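Local coordinates for protein iron-regulated transcriptional activator AFT2 (Saccharomyces cerevisiae, PDB 4LMG) that activates the genes of the iron regulon when iron is scarce, recognising the promoter element 5'-CACCC-3' through a zinc-containing DNA-binding domain of the WRKY-GCM1 fold, at residues A[75-80]-A[90-95]; A[114-119]-A[130-135]. All blocks are in the same frame, centred on the assembly; numbering follows the deposited sequence.

Contact 1: A[75-80]-A[90-95]. With nucleotides of chain H.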
loop_
_atom_site.group_PDB
_atom_site.type_symbol
_atom_site.label_atom_id
_atom_site.label_comp_id
_atom_site.label_asym_id
_atom_site.label_seq_id
_atom_site.Cartn_x
_atom_site.Cartn_y
_atom_site.Cartn_z
ATOM N N PHE A 75 4.032 -8.146 18.864
ATOM C CA PHE A 75 2.814 -8.951 18.775
ATOM C C PHE A 75 2.436 -9.240 17.324
ATOM O O PHE A 75 2.421 -8.337 16.486
ATOM C CB PHE A 75 1.662 -8.239 19.486
ATOM C CG PHE A 75 0.365 -9.002 19.467
ATOM C CD1 PHE A 75 -0.612 -8.716 18.528
ATOM C CD2 PHE A 75 0.115 -9.995 20.404
ATOM C CE1 PHE A 75 -1.813 -9.410 18.518
ATOM C CE2 PHE A 75 -1.080 -10.691 20.397
ATOM C CZ PHE A 75 -2.045 -10.399 19.453
ATOM N N ARG A 76 2.135 -10.503 17.032
ATOM C CA ARG A 76 1.765 -10.906 15.679
ATOM C C ARG A 76 0.698 -11.993 15.671
ATOM O O ARG A 76 0.742 -12.929 16.467
ATOM C CB ARG A 76 2.990 -11.397 14.902
ATOM C CG ARG A 76 3.961 -10.309 14.481
ATOM C CD ARG A 76 3.280 -9.257 13.623
ATOM N NE ARG A 76 4.235 -8.299 13.072
ATOM C CZ ARG A 76 4.786 -7.308 13.767
ATOM N NH1 ARG A 76 4.484 -7.143 15.049
ATOM N NH2 ARG A 76 5.642 -6.483 13.182
ATOM N N ILE A 77 -0.261 -11.861 14.765
ATOM C CA ILE A 77 -1.224 -12.925 14.517
ATOM C C ILE A 77 -1.099 -13.370 13.067
ATOM O O ILE A 77 -1.081 -12.544 12.153
ATOM C CB ILE A 77 -2.665 -12.472 14.789
ATOM C CG1 ILE A 77 -2.814 -12.000 16.236
ATOM C CG2 ILE A 77 -3.639 -13.602 14.501
ATOM C CD1 ILE A 77 -4.225 -11.608 16.599
ATOM N N ARG A 78 -1.002 -14.677 12.856
ATOM C CA ARG A 78 -0.851 -15.209 11.509
ATOM C C ARG A 78 -1.934 -16.233 11.197
ATOM O O ARG A 78 -2.033 -17.266 11.853
ATOM C CB ARG A 78 0.538 -15.824 11.333
ATOM C CG ARG A 78 0.872 -16.231 9.905
ATOM C CD ARG A 78 2.370 -16.423 9.741
ATOM N NE ARG A 78 2.725 -16.913 8.414
ATOM C CZ ARG A 78 2.924 -18.195 8.122
ATOM N NH1 ARG A 78 2.802 -19.117 9.068
ATOM N NH2 ARG A 78 3.244 -18.555 6.887
ATOM N N ALA A 79 -2.763 -15.923 10.207
ATOM C CA ALA A 79 -3.768 -16.859 9.732
ATOM C C ALA A 79 -3.308 -17.435 8.403
ATOM O O ALA A 79 -3.002 -16.691 7.472
ATOM C CB ALA A 79 -5.110 -16.169 9.580
ATOM N N ALA A 80 -3.253 -18.759 8.318
ATOM C CA ALA A 80 -2.755 -19.426 7.121
ATOM C C ALA A 80 -3.700 -20.524 6.643
ATOM O O ALA A 80 -4.205 -21.312 7.438
ATOM C CB ALA A 80 -1.364 -19.993 7.374
ATOM N N VAL A 90 -5.114 -20.332 12.823
ATOM C CA VAL A 90 -4.741 -19.031 13.351
ATOM C C VAL A 90 -3.810 -19.184 14.543
ATOM O O VAL A 90 -4.124 -19.885 15.506
ATOM C CB VAL A 90 -5.978 -18.215 13.762
ATOM C CG1 VAL A 90 -5.568 -16.823 14.213
ATOM C CG2 VAL A 90 -6.965 -18.136 12.607
ATOM N N VAL A 91 -2.658 -18.527 14.470
ATOM C CA VAL A 91 -1.670 -18.613 15.533
ATOM C C VAL A 91 -1.270 -17.231 16.035
ATOM O O VAL A 91 -1.084 -16.302 15.246
ATOM C CB VAL A 91 -0.407 -19.355 15.063
ATOM C CG1 VAL A 91 0.558 -19.544 16.222
ATOM C CG2 VAL A 91 -0.779 -20.699 14.452
ATOM N N VAL A 92 -1.145 -17.104 17.351
ATOM C CA VAL A 92 -0.657 -15.877 17.962
ATOM C C VAL A 92 0.823 -16.025 18.301
ATOM O O VAL A 92 1.235 -17.017 18.903
ATOM C CB VAL A 92 -1.430 -15.538 19.250
ATOM C CG1 VAL A 92 -0.822 -14.322 19.924
ATOM C CG2 VAL A 92 -2.903 -15.309 18.946
ATOM N N MET A 93 1.617 -15.034 17.908
ATOM C CA MET A 93 3.052 -15.042 18.158
ATOM C C MET A 93 3.445 -13.843 19.017
ATOM O O MET A 93 2.724 -12.847 19.068
ATOM C CB MET A 93 3.813 -15.000 16.833
ATOM C CG MET A 93 3.321 -16.007 15.807
ATOM S SD MET A 93 4.051 -15.764 14.178
ATOM C CE MET A 93 3.277 -17.095 13.264
ATOM N N ASN A 94 4.594 -13.941 19.681
ATOM C CA ASN A 94 5.082 -12.867 20.544
ATOM C C ASN A 94 3.953 -12.181 21.298
ATOM O O ASN A 94 3.637 -11.020 21.041
ATOM C CB ASN A 94 5.871 -11.838 19.735
ATOM C CG ASN A 94 7.215 -12.365 19.275
ATOM O OD1 ASN A 94 7.474 -12.481 18.077
ATOM N ND2 ASN A 94 8.082 -12.684 20.229
ATOM N N ASN A 95 3.348 -12.906 22.231
ATOM C CA ASN A 95 2.198 -12.398 22.966
ATOM C C ASN A 95 2.523 -11.180 23.831
ATOM O O ASN A 95 1.665 -10.676 24.555
ATOM C CB ASN A 95 1.586 -13.509 23.818
ATOM C CG ASN A 95 0.235 -13.131 24.376
ATOM O OD1 ASN A 95 0.063 -13.000 25.587
ATOM N ND2 ASN A 95 -0.732 -12.935 23.490
ATOM O "O5'" DA H 1 5.698 -15.849 10.369
ATOM C "C5'" DA H 1 5.708 -14.630 11.110
ATOM C "C4'" DA H 1 5.253 -13.464 10.249
ATOM O "O4'" DA H 1 5.136 -12.275 11.069
ATOM C "C3'" DA H 1 6.209 -13.061 9.138
ATOM O "O3'" DA H 1 5.506 -12.349 8.125
ATOM C "C2'" DA H 1 7.185 -12.152 9.878
ATOM C "C1'" DA H 1 6.285 -11.466 10.903
ATOM N N9 DA H 1 6.913 -11.304 12.211
ATOM C C8 DA H 1 7.020 -12.245 13.198
ATOM N N7 DA H 1 7.635 -11.819 14.274
ATOM C C5 DA H 1 7.955 -10.505 13.973
ATOM C C6 DA H 1 8.618 -9.500 14.705
ATOM N N6 DA H 1 9.095 -9.681 15.941
ATOM N N1 DA H 1 8.772 -8.296 14.112
ATOM C C2 DA H 1 8.293 -8.119 12.875
ATOM N N3 DA H 1 7.653 -8.985 12.090
ATOM C C4 DA H 1 7.516 -10.170 12.705
#

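Contact 2: A[114-119]-A[130-135]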
loop_
_atom_site.group_PDB
_atom_site.type_symbol
_atom_site.label_atom_id
_atom_site.label_comp_id
_atom_site.label_asym_id
_atom_site.label_seq_id
_atom_site.Cartn_x
_atom_site.Cartn_y
_atom_site.Cartn_z
ATOM N N LYS A 114 -16.138 2.038 12.564
ATOM C CA LYS A 114 -16.477 1.283 11.365
ATOM C C LYS A 114 -16.732 -0.179 11.718
ATOM O O LYS A 114 -17.619 -0.817 11.151
ATOM C CB LYS A 114 -15.366 1.394 10.320
ATOM C CG LYS A 114 -15.288 2.755 9.647
ATOM C CD LYS A 114 -14.196 2.796 8.593
ATOM C CE LYS A 114 -14.238 4.104 7.815
ATOM N NZ LYS A 114 -13.140 4.195 6.813
ATOM N N PHE A 115 -15.948 -0.703 12.654
ATOM C CA PHE A 115 -16.140 -2.065 13.145
ATOM C C PHE A 115 -17.518 -2.204 13.778
ATOM O O PHE A 115 -18.227 -3.181 13.547
ATOM C CB PHE A 115 -15.054 -2.417 14.164
ATOM C CG PHE A 115 -15.405 -3.577 15.057
ATOM C CD1 PHE A 115 -15.264 -4.882 14.613
ATOM C CD2 PHE A 115 -15.860 -3.362 16.349
ATOM C CE1 PHE A 115 -15.579 -5.951 15.436
ATOM C CE2 PHE A 115 -16.175 -4.425 17.176
ATOM C CZ PHE A 115 -16.035 -5.723 16.719
ATOM N N LYS A 116 -17.889 -1.205 14.572
ATOM C CA LYS A 116 -19.168 -1.202 15.267
ATOM C C LYS A 116 -20.329 -1.129 14.281
ATOM O O LYS A 116 -21.342 -1.808 14.449
ATOM C CB LYS A 116 -19.232 -0.027 16.244
ATOM C CG LYS A 116 -20.341 -0.139 17.271
ATOM C CD LYS A 116 -20.098 -1.302 18.213
ATOM C CE LYS A 116 -21.239 -1.443 19.205
ATOM N NZ LYS A 116 -21.528 -0.155 19.897
ATOM N N GLU A 117 -20.178 -0.303 13.249
ATOM C CA GLU A 117 -21.216 -0.153 12.234
ATOM C C GLU A 117 -21.368 -1.427 11.403
ATOM O O GLU A 117 -22.463 -1.756 10.944
ATOM C CB GLU A 117 -20.912 1.041 11.325
ATOM C CG GLU A 117 -21.891 1.222 10.169
ATOM C CD GLU A 117 -23.251 1.740 10.613
ATOM O OE1 GLU A 117 -23.507 1.796 11.833
ATOM O OE2 GLU A 117 -24.065 2.100 9.735
ATOM N N ASN A 118 -20.264 -2.139 11.209
ATOM C CA ASN A 118 -20.295 -3.396 10.470
ATOM C C ASN A 118 -21.121 -4.452 11.204
ATOM O O ASN A 118 -21.872 -5.208 10.586
ATOM C CB ASN A 118 -18.876 -3.898 10.207
ATOM C CG ASN A 118 -18.855 -5.228 9.481
ATOM O OD1 ASN A 118 -18.486 -6.255 10.052
ATOM N ND2 ASN A 118 -19.257 -5.217 8.214
ATOM N N LEU A 119 -20.983 -4.491 12.525
ATOM C CA LEU A 119 -21.786 -5.382 13.355
ATOM C C LEU A 119 -23.268 -5.101 13.156
ATOM O O LEU A 119 -24.069 -6.023 12.995
ATOM C CB LEU A 119 -21.430 -5.210 14.832
ATOM C CG LEU A 119 -19.991 -5.510 15.246
ATOM C CD1 LEU A 119 -19.788 -5.185 16.719
ATOM C CD2 LEU A 119 -19.641 -6.965 14.956
ATOM N N THR A 130 -22.532 -6.920 23.582
ATOM C CA THR A 130 -21.254 -7.078 24.264
ATOM C C THR A 130 -20.433 -5.794 24.251
ATOM O O THR A 130 -19.934 -5.357 25.287
ATOM C CB THR A 130 -20.414 -8.201 23.636
ATOM O OG1 THR A 130 -21.062 -9.462 23.851
ATOM C CG2 THR A 130 -19.024 -8.236 24.257
ATOM N N PHE A 131 -20.298 -5.190 23.075
ATOM C CA PHE A 131 -19.478 -3.991 22.933
ATOM C C PHE A 131 -20.150 -2.742 23.496
ATOM O O PHE A 131 -19.471 -1.813 23.932
ATOM C CB PHE A 131 -19.048 -3.791 21.479
ATOM C CG PHE A 131 -17.988 -4.754 21.038
ATOM C CD1 PHE A 131 -16.647 -4.452 21.212
ATOM C CD2 PHE A 131 -18.329 -5.975 20.482
ATOM C CE1 PHE A 131 -15.668 -5.341 20.823
ATOM C CE2 PHE A 131 -17.354 -6.868 20.090
ATOM C CZ PHE A 131 -16.021 -6.551 20.260
ATOM N N ASP A 132 -21.478 -2.727 23.496
ATOM C CA ASP A 132 -22.212 -1.648 24.149
ATOM C C ASP A 132 -21.838 -1.576 25.626
ATOM O O ASP A 132 -21.601 -0.495 26.162
ATOM C CB ASP A 132 -23.722 -1.840 23.999
ATOM C CG ASP A 132 -24.243 -1.336 22.669
ATOM O OD1 ASP A 132 -23.506 -0.592 21.987
ATOM O OD2 ASP A 132 -25.391 -1.672 22.312
ATOM N N GLU A 133 -21.783 -2.736 26.272
ATOM C CA GLU A 133 -21.425 -2.815 27.683
ATOM C C GLU A 133 -19.961 -2.449 27.911
ATOM O O GLU A 133 -19.626 -1.790 28.893
ATOM C CB GLU A 133 -21.709 -4.215 28.231
ATOM C CG GLU A 133 -23.180 -4.593 28.220
ATOM C CD GLU A 133 -23.417 -6.027 28.648
ATOM O OE1 GLU A 133 -22.430 -6.787 28.756
ATOM O OE2 GLU A 133 -24.590 -6.395 28.876
ATOM N N LEU A 134 -19.095 -2.882 27.001
ATOM C CA LEU A 134 -17.677 -2.556 27.090
ATOM C C LEU A 134 -17.453 -1.051 26.988
ATOM O O LEU A 134 -16.611 -0.491 27.687
ATOM C CB LEU A 134 -16.882 -3.288 26.007
ATOM C CG LEU A 134 -16.795 -4.808 26.170
ATOM C CD1 LEU A 134 -16.013 -5.439 25.030
ATOM C CD2 LEU A 134 -16.169 -5.163 27.509
ATOM N N GLU A 135 -18.210 -0.401 26.110
ATOM C CA GLU A 135 -18.125 1.045 25.952
ATOM C C GLU A 135 -18.712 1.733 27.178
ATOM O O GLU A 135 -18.157 2.710 27.679
ATOM C CB GLU A 135 -18.869 1.491 24.691
ATOM C CG GLU A 135 -18.310 0.920 23.399
ATOM C CD GLU A 135 -19.190 1.224 22.203
ATOM O OE1 GLU A 135 -19.919 2.238 22.238
ATOM O OE2 GLU A 135 -19.158 0.446 21.227
#

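Contact 1: A[75-80]-A[90-95]
In the WRKY-GCM1 domain of AFT2, residues 75-80 and 90-95 pair in the beta hairpin of strands 76-82 and 87-93, which runs up to the zinc site, and its two faces show how one antiparallel pair can serve both core and DNA. Four backbone hydrogen bonds set the register, with Arg76 opposite Met93 and Arg78 opposite Val91 as the hydrogen-bonded pairs. Met93 N meets Arg76 O nearly along the C=O axis at 2.7 Å, whereas the return bond, Arg76 N to Met93 O, is longer and arrives from above the carbonyl plane.

The tight side is buried and apolar. Ile77 and Val90 cross obliquely, CG2 of Ile77 lying 3.8 Å from CG1 of Val90, and Ala79 meets Val90 beside them; helix 21-29 covers this face through Leu25 and Phe29 on Ile77 and Ile21 on Ala79. At the zinc end the Phe75 ring, with CG anti to the backbone N (chi1 -179°), brings CE2 to 3.7 Å from Val92 CG1. The same ring stacks with the zinc ligand His97, so the hairpin packs directly against the metal centre.

The face carrying Arg76, Arg78 and Met93 is more polar and, at Arg78 and Met93, partly open to solvent, although DA1 of chain H lies beside it; loosest is the chain beyond the second strand, where Asn94 and Asn95 are exposed and poorly ordered. Met93, extended beyond CG, sets CE 3.6 Å from Arg78 CB and its sulfur beside C5' of the sugar. Arg76 bends at chi2 (-58°), which leads its guanidinium away from the neighbouring strand and places DA1 C2 over one guanidinium face, 3.1 Å from NH2. Its rotation is fixed by the backbone: Arg76 NH1 bonds to Cys73 O and, at 2.8 Å and almost in the guanidinium plane, to Phe75 O.

Contact 2: A[114-119]-A[130-135]
Two phenyl rings meet edge to face where residues 114-119 pass residues 130-135. Phe115 presents its CE2-CZ edge to one face of Phe131, with CE2 over the centre of that ring, the planes at 73° and the centroids 5.0 Å apart. The closest atoms are Phe115 CZ and Phe131 CZ, 3.6 Å from one another. Leu119 CG rests over one face of the Phe115 ring, offset toward the rim, while the same leucine extends CD1 to 4.1 Å from Phe131 CD2. Leu119 is thus packed against both rings, and Tyr30, which makes its own edge-to-face pair with Phe115 and also touches Phe131, continues the aromatic cluster toward the end of helix 21-29.

These side chains lie in the interface of a helical hairpin: helices 110-121 and 125-139 run roughly antiparallel, 146° between their local directions, and the local axes come no closer than 12.0 Å. Side chains bridge this distance: both phenylalanines start toward the opposite helix, Phe115 with CG anti to the backbone N (chi1 160°) and Phe131 with CG beside it.

Alongside the rings runs a salt-bridge network centred on Lys116. Its chain bends at chi2 and again at chi4, passing Lys116 CE 3.9 Å from Phe131 CB, so that its last methylene lies against the CB of Phe131 while the ammonium reaches the acids. There Lys116 NZ is gripped by two carboxylates a helical turn apart, bonding to Asp132 OD1 at 2.9 Å and, tip to tip, to Glu135 OE2 at 2.8 Å. Both oxygens are met from above their carboxylate planes. Glu135 OE2 also takes a hydrogen bond with Tyr112 OH, a second partner that ties it to the preceding turn of helix 110-121.

From the N terminus, the chain passes through strand 7-8, helix 21-29 and strands 36-42 and 45-50 before contact 1 closes a short loop, the hairpin turn between strands 76-82 and 87-93. The zinc ligands His97 and His99 follow, and the chain turns helical; contact 2 then closes a second short loop, pairing helix 110-121 with helix 125-139. The two closures are in series, neither nested nor crossed, on opposite sides of the chain's centre, with nearest atoms about 13 Å apart. Helix 21-29 lies between them: some of its side chains meet the sheet, while Gln26 and Lys27 touch the helical hairpin.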